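PDB 4PEY: Exo-beta-1,3-glucanase from Streptomyces sp. SirexAA-E, which hydrolyses laminarin and laminarioligosaccharides as a secreted exo-beta-1,3-glucanase of glycoside hydrolase family 55, yielding glucose and laminaribiose. Local coordinates for residues Y176-S181 against L429-F434; Q262-K267 against E273-A278. The protein carries 1 engineered substitution. One frame throughout, in Å; residues are numbered along the deposited sequence. Where two conformers were deposited one is given.

Contact 1: residues Y176-S181 against L429-F434; sequences YTRDSS and LATGLF
Tyr176 sets the CD2-CE2 side of its phenol ring obliquely against the chain corner formed by Thr431 and Gly432, and this is where the packing is tight. CD2 of the ring stands 3.6 Å from Gly432 CA, with the neighbouring peptide bond beside CE2, while the phenol oxygen Tyr176 OH reaches Thr431 CB at 3.4 Å. With CG anti to the backbone N (chi1 179°), the ring extends out of strand 174-178 towards the other segment. Gly432 turns the corner at phi 83° and psi 63°, and a beta carbon there would sit about 3.1 Å from Tyr176 CD2, so close packing and backbone shape both favour glycine. Were Tyr176 replaced by an alanine, the corner would probably be left with a gap above it, and Ser195 OG without its hydrogen-bonded phenol partner.

The looser side is still buried. Arg178 NE comes no nearer than 4.3 Å to Thr431 OG1, and no direct hydrogen bond spans the two segments. Asp397 closes the distance instead, pairing OD2 with Arg178 NH2 in a salt bridge and hydrogen-bonding Thr431 OG1 through OD1. Arg178 NH1 also forms a salt bridge with Asp179 OD2 (2.8 Å), a bent bond met on the anti side but well out of the carboxylate plane, and another with Glu221. Asp179 in turn is bonded to Thr216 and Ser219.

The contact thus joins strands of the two beta-helical halves of the enzyme, with Gly432 about 10 Å from the side chain of the substrate-binding Gln130. Its chemistry implies a seam held directly by shape and indirectly by charge: one buried guanidinium shared among three carboxylates, whose negative charges it would be expected to offset in part.

Contact 2: residues Q262-K267 against E273-A278; sequences QFYVVK and ETINAA
Tyr264 and Val266 present their side chains to the helical residues Thr274, Ile275 and Ala278, and every direct contact between 262-267 and 273-278 is van der Waals in kind. Among the carbon-carbon contacts, the root of the tyrosine packs on the smallest partner: Tyr264 CB lies 3.7 Å from Ala278 CB, whose methyl also touches CG and CD2 from an oblique position. Farther out, Ile275 CG1 meets the edge of the ring, near its plane, 4.0 Å from Tyr264 CE2. The same isoleucine reaches on to the valine, Ile275 CD1 standing 4.0 Å from Val266 CG1, and the two side chains cross at about a right angle. Holding CG anti to the backbone N (chi1 175°), Tyr264 stretches from the strand across to the helix and passes Ala278, Ile275 and Thr274 in turn.

At its polar tip the tyrosine meets a methyl group, with Tyr264 OH 3.4 Å from Thr274 CG2. Thr274 turns this methyl, rather than its hydroxyl, to the phenol.

No hydrogen bond links the two segments; each bonds within itself or to neighbouring chain. Ala278 N bonds Thr274 O within the helix, and Thr274 N is bonded to Thr271 OG1 just before it. The strand bonds through its backbone to His284 and Leu286 of strand 284-287, and Asn276 bonds Pro297 O through ND2 and Glu299 N through OD1.

The short axes run nearly antiparallel, at 165°, and lie 9.5 Å apart. Ile275 also touches Leu285 of strand 284-287 and Ile298 of strand 298-300, so the helix packs on strands of two different sheets. A short helix lying over the first strands of a run of parallel coils is consistent with the N-terminal cap of a right-handed parallel beta-helix, here that of the second half of the protein.

In the fold
At the N terminus the modelled chain first runs beside 262-267, then winds through the parallel strands of its first half and reaches 176-181, one partner of contact 1. It then crosses into the second half, where contact 2 closes a short loop: only five residues separate 262-267 from 273-278. The strands that follow carry it to 429-434, which returns to 176-181 and closes contact 1 across 247 residues. Contact 2 therefore falls wholly within the span of contact 1, and the two do not cross. Contact 2 is local and fixes a helix at the start of the second half, whereas contact 1 ties the halves together. Their centres are 31 Å apart.

Contact 1: residues Y176-S181 against L429-F434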
# COMPACT_ATOMS: atom_id res chain seq x y z
N TYR A 176 -8.62 -0.50 5.77
CA TYR A 176 -8.39 -1.94 5.84
C TYR A 176 -7.50 -2.29 7.03
O TYR A 176 -6.44 -1.70 7.22
CB TYR A 176 -7.74 -2.47 4.55
CG TYR A 176 -7.47 -3.97 4.59
CD1 TYR A 176 -8.48 -4.88 4.92
CD2 TYR A 176 -6.20 -4.47 4.31
CE1 TYR A 176 -8.22 -6.25 4.95
CE2 TYR A 176 -5.94 -5.84 4.33
CZ TYR A 176 -6.96 -6.72 4.65
OH TYR A 176 -6.68 -8.07 4.66
N THR A 177 -7.95 -3.26 7.83
CA THR A 177 -7.19 -3.76 8.96
C THR A 177 -7.10 -5.27 8.82
O THR A 177 -8.13 -5.92 8.60
CB THR A 177 -7.87 -3.41 10.31
OG1 THR A 177 -8.17 -2.01 10.37
CG2 THR A 177 -6.99 -3.81 11.51
N ARG A 178 -5.89 -5.84 8.92
CA ARG A 178 -5.81 -7.31 8.95
C ARG A 178 -4.92 -7.85 10.05
O ARG A 178 -3.96 -7.21 10.48
CB ARG A 178 -5.36 -7.89 7.61
CG ARG A 178 -3.91 -7.71 7.27
CD ARG A 178 -3.40 -8.76 6.22
NE ARG A 178 -1.98 -8.51 5.99
CZ ARG A 178 -1.01 -8.88 6.83
NH1 ARG A 178 -1.29 -9.57 7.93
NH2 ARG A 178 0.24 -8.55 6.57
N ASP A 179 -5.31 -9.03 10.53
CA ASP A 179 -4.49 -9.86 11.40
C ASP A 179 -3.95 -9.06 12.58
O ASP A 179 -2.75 -8.91 12.77
CB ASP A 179 -3.38 -10.50 10.57
CG ASP A 179 -3.93 -11.32 9.42
OD1 ASP A 179 -5.11 -11.73 9.52
OD2 ASP A 179 -3.23 -11.54 8.42
N SER A 180 -4.90 -8.53 13.35
CA SER A 180 -4.63 -7.55 14.39
C SER A 180 -5.56 -7.78 15.57
O SER A 180 -6.42 -8.67 15.54
CB SER A 180 -4.81 -6.12 13.85
OG SER A 180 -3.81 -5.77 12.90
N SER A 181 -5.40 -6.96 16.60
CA SER A 181 -6.27 -6.95 17.76
C SER A 181 -6.62 -5.51 18.08
O SER A 181 -5.74 -4.66 18.14
CB SER A 181 -5.58 -7.62 18.95
OG SER A 181 -6.30 -7.42 20.15
N LEU A 429 -3.84 -13.37 -4.42
CA LEU A 429 -4.57 -12.76 -3.32
C LEU A 429 -4.10 -11.32 -3.15
O LEU A 429 -2.89 -11.07 -3.02
CB LEU A 429 -4.35 -13.53 -2.00
CG LEU A 429 -4.92 -12.85 -0.75
CD1 LEU A 429 -6.45 -12.80 -0.79
CD2 LEU A 429 -4.43 -13.55 0.51
N ALA A 430 -5.04 -10.38 -3.17
CA ALA A 430 -4.77 -8.97 -2.87
C ALA A 430 -5.46 -8.60 -1.57
O ALA A 430 -6.68 -8.75 -1.44
CB ALA A 430 -5.24 -8.07 -4.02
N THR A 431 -4.68 -8.14 -0.60
CA THR A 431 -5.22 -7.64 0.66
C THR A 431 -4.81 -6.18 0.83
O THR A 431 -3.62 -5.87 0.99
CB THR A 431 -4.75 -8.51 1.86
OG1 THR A 431 -3.32 -8.62 1.87
CG2 THR A 431 -5.35 -9.91 1.78
N GLY A 432 -5.77 -5.26 0.77
CA GLY A 432 -5.45 -3.84 0.86
C GLY A 432 -5.01 -3.25 -0.47
O GLY A 432 -3.88 -2.78 -0.62
N LEU A 433 -5.92 -3.28 -1.45
CA LEU A 433 -5.61 -2.87 -2.81
C LEU A 433 -6.13 -1.45 -3.10
O LEU A 433 -7.33 -1.21 -3.03
CB LEU A 433 -6.23 -3.87 -3.79
CG LEU A 433 -6.05 -3.69 -5.30
CD1 LEU A 433 -4.59 -3.82 -5.66
CD2 LEU A 433 -6.88 -4.74 -6.05
N PHE A 434 -5.22 -0.52 -3.39
CA PHE A 434 -5.58 0.88 -3.64
C PHE A 434 -5.07 1.24 -5.04
O PHE A 434 -3.86 1.23 -5.26
CB PHE A 434 -4.93 1.83 -2.63
CG PHE A 434 -5.28 1.59 -1.17
CD1 PHE A 434 -4.77 0.50 -0.48
CD2 PHE A 434 -6.06 2.51 -0.47
CE1 PHE A 434 -5.06 0.30 0.86
CE2 PHE A 434 -6.34 2.34 0.87
CZ PHE A 434 -5.84 1.23 1.55

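Contact 2: residues Q262-K267 against E273-A278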
# COMPACT_ATOMS: atom_id res chain seq x y z
N GLN A 262 24.43 -10.65 4.33
CA GLN A 262 23.87 -11.40 3.21
C GLN A 262 23.01 -10.49 2.32
O GLN A 262 22.34 -10.95 1.40
CB GLN A 262 23.05 -12.59 3.72
CG GLN A 262 23.92 -13.68 4.34
CD GLN A 262 23.13 -14.82 4.93
OE1 GLN A 262 21.94 -15.00 4.63
NE2 GLN A 262 23.77 -15.61 5.78
N PHE A 263 23.07 -9.18 2.61
CA PHE A 263 22.37 -8.17 1.81
C PHE A 263 23.36 -7.27 1.08
O PHE A 263 24.35 -6.84 1.67
CB PHE A 263 21.48 -7.28 2.70
CG PHE A 263 20.19 -7.92 3.09
CD1 PHE A 263 20.15 -8.91 4.06
CD2 PHE A 263 19.00 -7.51 2.50
CE1 PHE A 263 18.95 -9.49 4.43
CE2 PHE A 263 17.79 -8.09 2.85
CZ PHE A 263 17.76 -9.08 3.82
N TYR A 264 23.09 -6.99 -0.19
CA TYR A 264 23.75 -5.87 -0.85
C TYR A 264 23.05 -4.60 -0.39
O TYR A 264 21.84 -4.44 -0.58
CB TYR A 264 23.69 -6.00 -2.38
CG TYR A 264 24.25 -4.80 -3.12
CD1 TYR A 264 25.50 -4.29 -2.80
CD2 TYR A 264 23.55 -4.20 -4.15
CE1 TYR A 264 26.02 -3.19 -3.49
CE2 TYR A 264 24.06 -3.11 -4.84
CZ TYR A 264 25.29 -2.61 -4.50
OH TYR A 264 25.80 -1.53 -5.19
N VAL A 265 23.80 -3.71 0.26
CA VAL A 265 23.25 -2.47 0.77
C VAL A 265 23.33 -1.43 -0.33
O VAL A 265 24.40 -0.90 -0.63
CB VAL A 265 24.01 -2.01 2.04
CG1 VAL A 265 23.47 -0.68 2.55
CG2 VAL A 265 23.91 -3.08 3.12
N VAL A 266 22.19 -1.19 -0.97
CA VAL A 266 22.12 -0.30 -2.13
C VAL A 266 22.12 1.15 -1.68
O VAL A 266 21.33 1.55 -0.82
CB VAL A 266 20.86 -0.57 -2.98
CG1 VAL A 266 20.93 0.21 -4.30
CG2 VAL A 266 20.69 -2.06 -3.24
N LYS A 267 23.02 1.93 -2.26
CA LYS A 267 23.13 3.35 -1.95
C LYS A 267 23.19 4.15 -3.25
O LYS A 267 23.49 3.59 -4.31
CB LYS A 267 24.37 3.60 -1.07
CG LYS A 267 24.12 3.21 0.38
CD LYS A 267 25.34 3.38 1.27
CE LYS A 267 26.27 2.20 1.15
NZ LYS A 267 27.27 2.21 2.25
N GLU A 273 23.02 -2.88 -13.20
CA GLU A 273 23.99 -3.94 -13.46
C GLU A 273 24.56 -4.49 -12.15
O GLU A 273 24.66 -5.71 -11.97
CB GLU A 273 25.12 -3.43 -14.35
CG GLU A 273 26.08 -4.53 -14.81
CD GLU A 273 27.16 -4.01 -15.74
OE1 GLU A 273 26.85 -3.19 -16.63
OE2 GLU A 273 28.34 -4.43 -15.59
N THR A 274 24.95 -3.61 -11.24
CA THR A 274 25.53 -4.06 -9.97
C THR A 274 24.46 -4.72 -9.09
O THR A 274 24.70 -5.77 -8.50
CB THR A 274 26.19 -2.90 -9.21
OG1 THR A 274 27.28 -2.38 -9.98
CG2 THR A 274 26.74 -3.39 -7.88
N ILE A 275 23.29 -4.10 -9.02
CA ILE A 275 22.19 -4.66 -8.25
C ILE A 275 21.85 -6.07 -8.76
O ILE A 275 21.67 -7.01 -7.97
CB ILE A 275 20.94 -3.76 -8.33
CG1 ILE A 275 21.19 -2.45 -7.57
CG2 ILE A 275 19.70 -4.48 -7.79
CD1 ILE A 275 20.21 -1.34 -7.92
N ASN A 276 21.81 -6.23 -10.08
CA ASN A 276 21.49 -7.53 -10.66
C ASN A 276 22.57 -8.56 -10.40
O ASN A 276 22.27 -9.73 -10.13
CB ASN A 276 21.22 -7.39 -12.15
CG ASN A 276 19.89 -6.71 -12.44
OD1 ASN A 276 19.04 -6.57 -11.55
ND2 ASN A 276 19.70 -6.27 -13.67
N ALA A 277 23.83 -8.13 -10.47
CA ALA A 277 24.96 -9.01 -10.16
C ALA A 277 24.89 -9.49 -8.71
O ALA A 277 25.20 -10.65 -8.42
CB ALA A 277 26.28 -8.29 -10.41
N ALA A 278 24.47 -8.61 -7.81
CA ALA A 278 24.35 -8.97 -6.40
C ALA A 278 23.37 -10.12 -6.20
O ALA A 278 23.66 -11.08 -5.49
CB ALA A 278 23.93 -7.76 -5.57